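Local coordinates for protein silicatein alpha (Tethya aurantium, PDB 6ZQ3) that probably hydrolyses or condenses silica precursors in sponge spicules, using the fold of a papain-family (C1) cysteine peptidase, at residues A[137-142]-A[156-161]; A[203-206]-A[210-213]; A[143-148]-A[163-168]. All blocks are in the same frame, centred on the assembly; numbering follows the deposited sequence.

Interaction 1. Residues A[137-142]-A[156-161]; sequences AIDGES and SRCSSS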
loop_
_atom_site.group_PDB
_atom_site.type_symbol
_atom_site.label_atom_id
_atom_site.label_comp_id
_atom_site.label_asym_id
_atom_site.label_seq_id
_atom_site.Cartn_x
_atom_site.Cartn_y
_atom_site.Cartn_z
ATOM N N ALA A 137 -5.741 0.833 -4.664
ATOM C CA ALA A 137 -6.622 -0.329 -4.591
ATOM C C ALA A 137 -7.090 -0.746 -5.985
ATOM O O ALA A 137 -7.309 0.087 -6.875
ATOM C CB ALA A 137 -7.825 -0.041 -3.728
ATOM N N ILE A 138 -7.272 -2.048 -6.156
ATOM C CA ILE A 138 -7.652 -2.602 -7.447
ATOM C C ILE A 138 -8.779 -3.590 -7.305
ATOM O O ILE A 138 -9.192 -3.954 -6.187
ATOM C CB ILE A 138 -6.479 -3.316 -8.123
ATOM C CG1 ILE A 138 -6.011 -4.486 -7.266
ATOM C CG2 ILE A 138 -5.334 -2.342 -8.371
ATOM C CD1 ILE A 138 -4.928 -5.289 -7.938
ATOM N N ASP A 139 -9.292 -3.961 -8.471
ATOM C CA ASP A 139 -10.055 -5.174 -8.656
ATOM C C ASP A 139 -9.085 -6.367 -8.793
ATOM O O ASP A 139 -8.401 -6.513 -9.810
ATOM C CB ASP A 139 -10.902 -5.036 -9.925
ATOM C CG ASP A 139 -11.903 -6.157 -10.084
ATOM O OD1 ASP A 139 -12.005 -7.026 -9.175
ATOM O OD2 ASP A 139 -12.599 -6.154 -11.118
ATOM N N GLY A 140 -8.996 -7.176 -7.743
ATOM C CA GLY A 140 -8.290 -8.450 -7.793
ATOM C C GLY A 140 -9.236 -9.643 -7.735
ATOM O O GLY A 140 -8.884 -10.675 -7.173
ATOM N N GLU A 141 -10.429 -9.502 -8.321
ATOM C CA GLU A 141 -11.449 -10.567 -8.346
ATOM C C GLU A 141 -10.989 -11.807 -9.149
ATOM O O GLU A 141 -11.179 -12.945 -8.720
ATOM N N SER A 142 -10.373 -11.572 -10.303
ATOM C CA SER A 142 -9.962 -12.629 -11.211
ATOM C C SER A 142 -9.102 -13.727 -10.571
ATOM O O SER A 142 -8.229 -13.484 -9.724
ATOM C CB SER A 142 -9.193 -12.027 -12.390
ATOM O OG SER A 142 -8.673 -13.028 -13.263
ATOM N N SER A 156 -8.907 -8.697 -19.302
ATOM C CA SER A 156 -10.045 -8.247 -20.085
ATOM C C SER A 156 -11.282 -8.072 -19.193
ATOM O O SER A 156 -12.113 -7.212 -19.448
ATOM C CB SER A 156 -10.334 -9.278 -21.194
ATOM O OG SER A 156 -9.149 -9.981 -21.567
ATOM N N ARG A 157 -11.391 -8.893 -18.146
ATOM C CA ARG A 157 -12.580 -8.908 -17.269
ATOM C C ARG A 157 -12.534 -7.920 -16.062
ATOM O O ARG A 157 -13.471 -7.874 -15.272
ATOM C CB ARG A 157 -12.829 -10.354 -16.784
ATOM N N CYS A 158 -11.460 -7.131 -15.950
ATOM C CA CYS A 158 -11.195 -6.249 -14.794
ATOM C C CYS A 158 -12.146 -5.057 -14.808
ATOM O O CYS A 158 -12.351 -4.429 -15.855
ATOM C CB CYS A 158 -9.745 -5.716 -14.838
ATOM S SG CYS A 158 -8.834 -6.012 -13.319
ATOM N N SER A 159 -12.702 -4.740 -13.643
ATOM C CA SER A 159 -13.527 -3.543 -13.453
ATOM C C SER A 159 -12.679 -2.364 -12.955
ATOM O O SER A 159 -11.656 -2.550 -12.297
ATOM C CB SER A 159 -14.634 -3.846 -12.456
ATOM O OG SER A 159 -15.520 -2.756 -12.352
ATOM N N SER A 160 -13.113 -1.151 -13.266
ATOM C CA SER A 160 -12.375 0.056 -12.890
ATOM C C SER A 160 -13.080 0.867 -11.806
ATOM O O SER A 160 -12.811 2.048 -11.671
ATOM C CB SER A 160 -12.164 0.958 -14.112
ATOM O OG SER A 160 -11.849 0.198 -15.258
ATOM N N SER A 161 -13.954 0.246 -11.016
ATOM C CA SER A 161 -14.781 0.999 -10.062
ATOM C C SER A 161 -14.989 0.323 -8.710
ATOM O O SER A 161 -14.883 0.988 -7.664
ATOM C CB SER A 161 -16.135 1.288 -10.691
ATOM O OG SER A 161 -15.948 1.804 -11.998
#
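The carboxylate of Asp139 is the one flat group carrying this contact, and its OD2 takes an N-H of the 156-161 loop: the backbone N of Ser159 donates to the anti lone pair, the one turned away from the other oxygen. That bond is 2.9 Å from Ser159 N to Asp139 OD2 and nearly straight, 164° at the hydrogen. The other oxygen is met from above the carboxylate plane: Glu141 N lies 3.1 Å from Asp139 OD1 and 43° out of that plane. This second bond makes an Asx turn, in which the aspartate caps the backbone two residues on.

The side chain reaches the loop because CG is anti to the backbone N of Asp139 (chi1 -171°), which swings the carboxylate out toward Ser159. Below the acid the contact is van der Waals. Asp139 CB rests 3.5 Å from Ser159 O and 4.1 Å from Cys158 SG, and the sulfur also comes to 3.6 Å of Asp139 O. Ser159 CB lies 3.4 Å from Asp139 OD2, alongside the main bond.

Cys158 forms a disulfide with Cys207, and the backbone of Asp139 is hydrogen-bonded to Cys207, so the acid and the disulfide fasten the same corner of the surface. Asn164 adds a bond from its ND2 to Asp139 OD1, while its OD1 takes the N-H of Gly140.

With Ser159, Glu141 and Asn164 each supplying an N-H, one carboxylate is gripped by three donors spread over both oxygens. These neighbours fix its rotation and would be expected to favour the ionised form, making Asp139 a polar clasp between the end of strand 134-138 and the 156-161 loop.

Interaction 2. Residues A[203-206]-A[210-213]; sequences KYNQ and ASDA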
loop_
_atom_site.group_PDB
_atom_site.type_symbol
_atom_site.label_atom_id
_atom_site.label_comp_id
_atom_site.label_asym_id
_atom_site.label_seq_id
_atom_site.Cartn_x
_atom_site.Cartn_y
_atom_site.Cartn_z
ATOM N N LYS A 203 -3.602 1.693 -19.812
ATOM C CA LYS A 203 -4.661 1.014 -20.515
ATOM C C LYS A 203 -5.953 1.528 -19.929
ATOM O O LYS A 203 -6.766 0.776 -19.421
ATOM C CB LYS A 203 -4.514 -0.501 -20.375
ATOM C CG LYS A 203 -3.326 -1.091 -21.125
ATOM C CD LYS A 203 -3.398 -0.783 -22.617
ATOM C CE LYS A 203 -2.459 -1.643 -23.450
ATOM N NZ LYS A 203 -2.906 -3.068 -23.493
ATOM N N TYR A 204 -6.129 2.841 -19.981
ATOM C CA TYR A 204 -7.378 3.466 -19.577
ATOM C C TYR A 204 -7.817 2.993 -18.187
ATOM O O TYR A 204 -8.989 2.696 -17.951
ATOM C CB TYR A 204 -8.446 3.163 -20.630
ATOM C CG TYR A 204 -9.603 4.133 -20.649
ATOM C CD1 TYR A 204 -9.442 5.419 -21.158
ATOM C CD2 TYR A 204 -10.867 3.746 -20.189
ATOM C CE1 TYR A 204 -10.504 6.311 -21.194
ATOM C CE2 TYR A 204 -11.941 4.616 -20.219
ATOM C CZ TYR A 204 -11.762 5.904 -20.714
ATOM O OH TYR A 204 -12.839 6.779 -20.730
ATOM N N ASN A 205 -6.855 2.936 -17.271
ATOM C CA ASN A 205 -7.107 2.643 -15.872
ATOM C C ASN A 205 -7.663 1.246 -15.656
ATOM O O ASN A 205 -8.697 1.061 -15.002
ATOM C CB ASN A 205 -8.032 3.697 -15.235
ATOM C CG ASN A 205 -8.143 3.530 -13.729
ATOM O OD1 ASN A 205 -7.166 3.188 -13.065
ATOM N ND2 ASN A 205 -9.341 3.735 -13.187
ATOM N N GLN A 206 -6.938 0.272 -16.196
ATOM C CA GLN A 206 -7.293 -1.117 -16.087
ATOM C C GLN A 206 -7.202 -1.563 -14.619
ATOM O O GLN A 206 -6.223 -1.248 -13.950
ATOM C CB GLN A 206 -6.344 -1.941 -16.964
ATOM C CG GLN A 206 -6.779 -3.379 -17.153
ATOM C CD GLN A 206 -5.734 -4.198 -17.861
ATOM O OE1 GLN A 206 -5.140 -5.098 -17.273
ATOM N NE2 GLN A 206 -5.496 -3.892 -19.126
ATOM N N ALA A 210 -5.884 3.574 -10.680
ATOM C CA ALA A 210 -5.789 4.994 -10.411
ATOM C C ALA A 210 -7.110 5.610 -9.955
ATOM O O ALA A 210 -7.209 6.836 -9.891
ATOM C CB ALA A 210 -5.269 5.718 -11.656
ATOM N N SER A 211 -8.110 4.779 -9.629
ATOM C CA SER A 211 -9.391 5.247 -9.061
ATOM C C SER A 211 -9.326 5.814 -7.625
ATOM O O SER A 211 -9.991 6.793 -7.334
ATOM C CB SER A 211 -10.442 4.121 -9.100
ATOM O OG SER A 211 -10.737 3.760 -10.443
ATOM N N ASP A 212 -8.550 5.173 -6.744
ATOM C CA ASP A 212 -8.434 5.528 -5.322
ATOM C C ASP A 212 -6.977 5.410 -4.822
ATOM O O ASP A 212 -6.642 4.600 -3.922
ATOM C CB ASP A 212 -9.358 4.639 -4.463
ATOM N N ALA A 213 -6.110 6.208 -5.429
ATOM C CA ALA A 213 -4.713 6.235 -5.057
ATOM C C ALA A 213 -4.452 7.424 -4.126
ATOM O O ALA A 213 -4.993 8.510 -4.304
ATOM C CB ALA A 213 -3.859 6.352 -6.294
#
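Ala210 N donates to Asn205 OD1 over only 2.7 Å, the shorter of two bonds by which one side-chain amide spans the turn between 203-206 and 210-213. The bond is fairly straight, 161° at the hydrogen, though the donor is tilted 21° from the carbonyl plane. The other half of the amide works on the next residue: Asn205 ND2 gives an N-H to Ser211 OG at 3.1 Å, and here the hydroxyl lies in the amide plane. Carbonyl and amino ends thus grip adjacent residues, which settles which way round the amide sits. Ala210 CB, 3.5 Å from Asn205 OD1, packs beside the first bond.

Ser211 OG stands between two partners. It accepts from Asn205 and is also bonded to Ser160 O, a carbonyl that can only accept, so its own proton points there. The hydroxyl therefore relays the amide's hold to the 156-161 loop. Separately, the backbone N of Asn205 is hydrogen-bonded to Glu121 OE1 at the start of helix 121-130, and the methyl of Ala210 touches Glu121 and Leu124 of that helix.

The asparagine's backbone has positive phi and psi, as does that of Tyr204 before it, so the chain turns through two successive left-handed residues. A fully swung-out first torsion (chi1 -171°) then extends the amide of Asn205 toward Ala210, while Gln206 behind it turns to Asp154 and Ser155.

Reaching forward along the chain to the N-H of Ala210 and the hydroxyl of Ser211, the side-chain amide braces part of the loop that leads from strand 196-200 to strand 214-217 in the papain fold, the connection that carries Cys207 of the Cys158-Cys207 disulfide.

Interaction 3. Residues A[143-148]-A[163-168]; sequences NAFRFY and LNHAMV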
loop_
_atom_site.group_PDB
_atom_site.type_symbol
_atom_site.label_atom_id
_atom_site.label_comp_id
_atom_site.label_asym_id
_atom_site.label_seq_id
_atom_site.Cartn_x
_atom_site.Cartn_y
_atom_site.Cartn_z
ATOM N N ASN A 143 -9.322 -14.943 -11.054
ATOM C CA ASN A 143 -8.517 -16.072 -10.686
ATOM C C ASN A 143 -7.088 -15.863 -11.190
ATOM O O ASN A 143 -6.125 -16.449 -10.680
ATOM C CB ASN A 143 -9.147 -17.306 -11.297
ATOM C CG ASN A 143 -8.800 -18.572 -10.554
ATOM O OD1 ASN A 143 -8.725 -18.573 -9.332
ATOM N ND2 ASN A 143 -8.612 -19.673 -11.296
ATOM N N ALA A 144 -6.957 -15.009 -12.197
ATOM C CA ALA A 144 -5.663 -14.729 -12.798
ATOM C C ALA A 144 -4.805 -13.918 -11.848
ATOM O O ALA A 144 -3.584 -14.156 -11.732
ATOM C CB ALA A 144 -5.839 -13.996 -14.127
ATOM N N PHE A 145 -5.450 -12.953 -11.189
ATOM C CA PHE A 145 -4.814 -12.206 -10.111
ATOM C C PHE A 145 -4.556 -13.077 -8.881
ATOM O O PHE A 145 -3.449 -13.135 -8.339
ATOM C CB PHE A 145 -5.684 -11.020 -9.679
ATOM C CG PHE A 145 -4.974 -10.110 -8.720
ATOM C CD1 PHE A 145 -4.125 -9.120 -9.201
ATOM C CD2 PHE A 145 -5.079 -10.305 -7.339
ATOM C CE1 PHE A 145 -3.439 -8.326 -8.334
ATOM C CE2 PHE A 145 -4.390 -9.502 -6.476
ATOM C CZ PHE A 145 -3.574 -8.517 -6.969
ATOM N N ARG A 146 -5.600 -13.738 -8.428
ATOM C CA ARG A 146 -5.495 -14.608 -7.277
ATOM C C ARG A 146 -4.342 -15.569 -7.439
ATOM O O ARG A 146 -3.616 -15.814 -6.501
ATOM C CB ARG A 146 -6.820 -15.344 -7.116
ATOM C CG ARG A 146 -7.005 -16.129 -5.828
ATOM C CD ARG A 146 -6.936 -17.616 -6.104
ATOM N NE ARG A 146 -7.831 -18.451 -5.296
ATOM C CZ ARG A 146 -7.708 -18.660 -3.990
ATOM N NH1 ARG A 146 -6.765 -18.044 -3.288
ATOM N NH2 ARG A 146 -8.559 -19.469 -3.377
ATOM N N PHE A 147 -4.146 -16.069 -8.658
ATOM C CA PHE A 147 -3.029 -16.967 -8.987
ATOM C C PHE A 147 -1.993 -16.406 -9.959
ATOM O O PHE A 147 -1.365 -17.156 -10.674
ATOM C CB PHE A 147 -3.585 -18.265 -9.563
ATOM C CG PHE A 147 -4.370 -19.062 -8.571
ATOM C CD1 PHE A 147 -3.761 -19.509 -7.405
ATOM C CD2 PHE A 147 -5.714 -19.369 -8.802
ATOM C CE1 PHE A 147 -4.473 -20.244 -6.472
ATOM C CE2 PHE A 147 -6.426 -20.114 -7.898
ATOM C CZ PHE A 147 -5.813 -20.549 -6.728
ATOM N N TYR A 148 -1.784 -15.102 -9.964
ATOM C CA TYR A 148 -0.735 -14.513 -10.794
ATOM C C TYR A 148 0.622 -15.046 -10.401
ATOM O O TYR A 148 0.907 -15.149 -9.212
ATOM C CB TYR A 148 -0.749 -13.004 -10.636
ATOM C CG TYR A 148 0.477 -12.298 -11.155
ATOM C CD1 TYR A 148 1.590 -12.125 -10.346
ATOM C CD2 TYR A 148 0.508 -11.760 -12.429
ATOM C CE1 TYR A 148 2.718 -11.450 -10.792
ATOM C CE2 TYR A 148 1.629 -11.085 -12.890
ATOM C CZ TYR A 148 2.730 -10.932 -12.063
ATOM O OH TYR A 148 3.855 -10.268 -12.504
ATOM N N LEU A 163 -13.467 -2.035 -6.271
ATOM C CA LEU A 163 -12.120 -2.446 -5.975
ATOM C C LEU A 163 -12.158 -3.224 -4.670
ATOM O O LEU A 163 -12.886 -2.871 -3.746
ATOM C CB LEU A 163 -11.238 -1.201 -5.802
ATOM C CG LEU A 163 -11.498 -0.051 -6.790
ATOM C CD1 LEU A 163 -11.050 1.291 -6.223
ATOM C CD2 LEU A 163 -10.844 -0.333 -8.135
ATOM N N ASN A 164 -11.334 -4.249 -4.571
ATOM C CA ASN A 164 -11.415 -5.152 -3.452
ATOM C C ASN A 164 -10.059 -5.469 -2.823
ATOM O O ASN A 164 -9.983 -6.293 -1.905
ATOM C CB ASN A 164 -12.073 -6.434 -3.942
ATOM C CG ASN A 164 -11.388 -6.979 -5.173
ATOM O OD1 ASN A 164 -10.196 -7.286 -5.135
ATOM N ND2 ASN A 164 -12.111 -7.049 -6.287
ATOM N N HIS A 165 -8.987 -4.843 -3.294
ATOM C CA HIS A 165 -7.668 -5.196 -2.760
ATOM C C HIS A 165 -6.718 -4.032 -2.965
ATOM O O HIS A 165 -6.752 -3.373 -4.003
ATOM C CB HIS A 165 -7.132 -6.491 -3.414
ATOM C CG HIS A 165 -5.823 -6.948 -2.852
ATOM N ND1 HIS A 165 -5.720 -7.592 -1.638
ATOM C CD2 HIS A 165 -4.560 -6.858 -3.337
ATOM C CE1 HIS A 165 -4.450 -7.870 -1.394
ATOM N NE2 HIS A 165 -3.726 -7.439 -2.411
ATOM N N ALA A 166 -5.890 -3.789 -1.955
ATOM C CA ALA A 166 -5.047 -2.616 -1.888
ATOM C C ALA A 166 -3.596 -3.033 -1.865
ATOM O O ALA A 166 -3.247 -4.051 -1.262
ATOM C CB ALA A 166 -5.367 -1.793 -0.632
ATOM N N MET A 167 -2.738 -2.224 -2.484
ATOM C CA MET A 167 -1.295 -2.527 -2.529
ATOM C C MET A 167 -0.498 -1.250 -2.653
ATOM O O MET A 167 -1.074 -0.178 -2.692
ATOM C CB MET A 167 -0.975 -3.456 -3.715
ATOM C CG MET A 167 -2.155 -4.252 -4.257
ATOM S SD MET A 167 -1.821 -5.001 -5.854
ATOM C CE MET A 167 -0.536 -6.093 -5.290
ATOM N N VAL A 168 0.825 -1.358 -2.716
ATOM C CA VAL A 168 1.699 -0.177 -2.880
ATOM C C VAL A 168 2.311 -0.181 -4.254
ATOM O O VAL A 168 2.998 -1.121 -4.599
ATOM C CB VAL A 168 2.914 -0.163 -1.934
ATOM C CG1 VAL A 168 3.374 1.268 -1.712
ATOM C CG2 VAL A 168 2.603 -0.826 -0.616
#
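Phe145 and His165 cross at about a right angle, and the end of the phenyl ring butts against His165 and Met167, which sit side by side. The ring planes stand at 60° with centroids 5.9 Å apart, an oblique pair, neither a stack nor an edge-to-face contact. His165 CD2 meets Phe145 CE2 and CZ, each at 4.1 Å.

Met167 comes at the phenyl ring from the opposite direction. Its sulfur lies near the ring plane at the edge, with Met167 SD 4.1 Å from Phe145 CZ and 80° off the ring normal, a Met-aromatic contact of the edge type. The methionine chain bends at its last torsion, turning the methyl aside from that line.

By family this is probably the neighbourhood of the active site. His165 NE2 is bonded to Asn185 OD1, and the His165 side chain touches Ser26 at the start of helix 26-43; these three probably correspond to the catalytic residues of papain-like enzymes, with serine standing where papain has cysteine. Trp187 meets both the His165 and the Phe145 rings, much as a tryptophan shields the His-Asn pair in papain.

Phe145 reaches in from a short helix, 143-146: a chi1 of -171° sets the ring opposite its own backbone N and carries it off the helix. Trp191 also lies against it. On the strand, Asn164 and His165 both face Ile138 in a classic beta bulge, just where strand 165-173 begins, and His165 and Met167, two residues apart, send their side chains toward the phenyl. Ile138 packs against both Phe145 and Met167.

Overall arrangement
All three contacts lie in the beta domain of the papain-like fold. Interactions 1 and 3 are about 8 Å apart between centres, share the sheet through neighbouring strands 134-138 and 165-173, and cross along the chain, their segments alternating; backbone bonds from Ile138 to Asn164 and His165 join them directly. Interaction 2 comes later in the sequence, its centre about 10 Å from that of interaction 1 and 14 Å from that of interaction 3; it meets interaction 1 through Ser160 and interaction 3 through Leu163. The surface contact of interaction 1 and the buried loop contact of interaction 2 are thereby linked to the buried Phe145-Met167 packing beside the presumed active-site histidine.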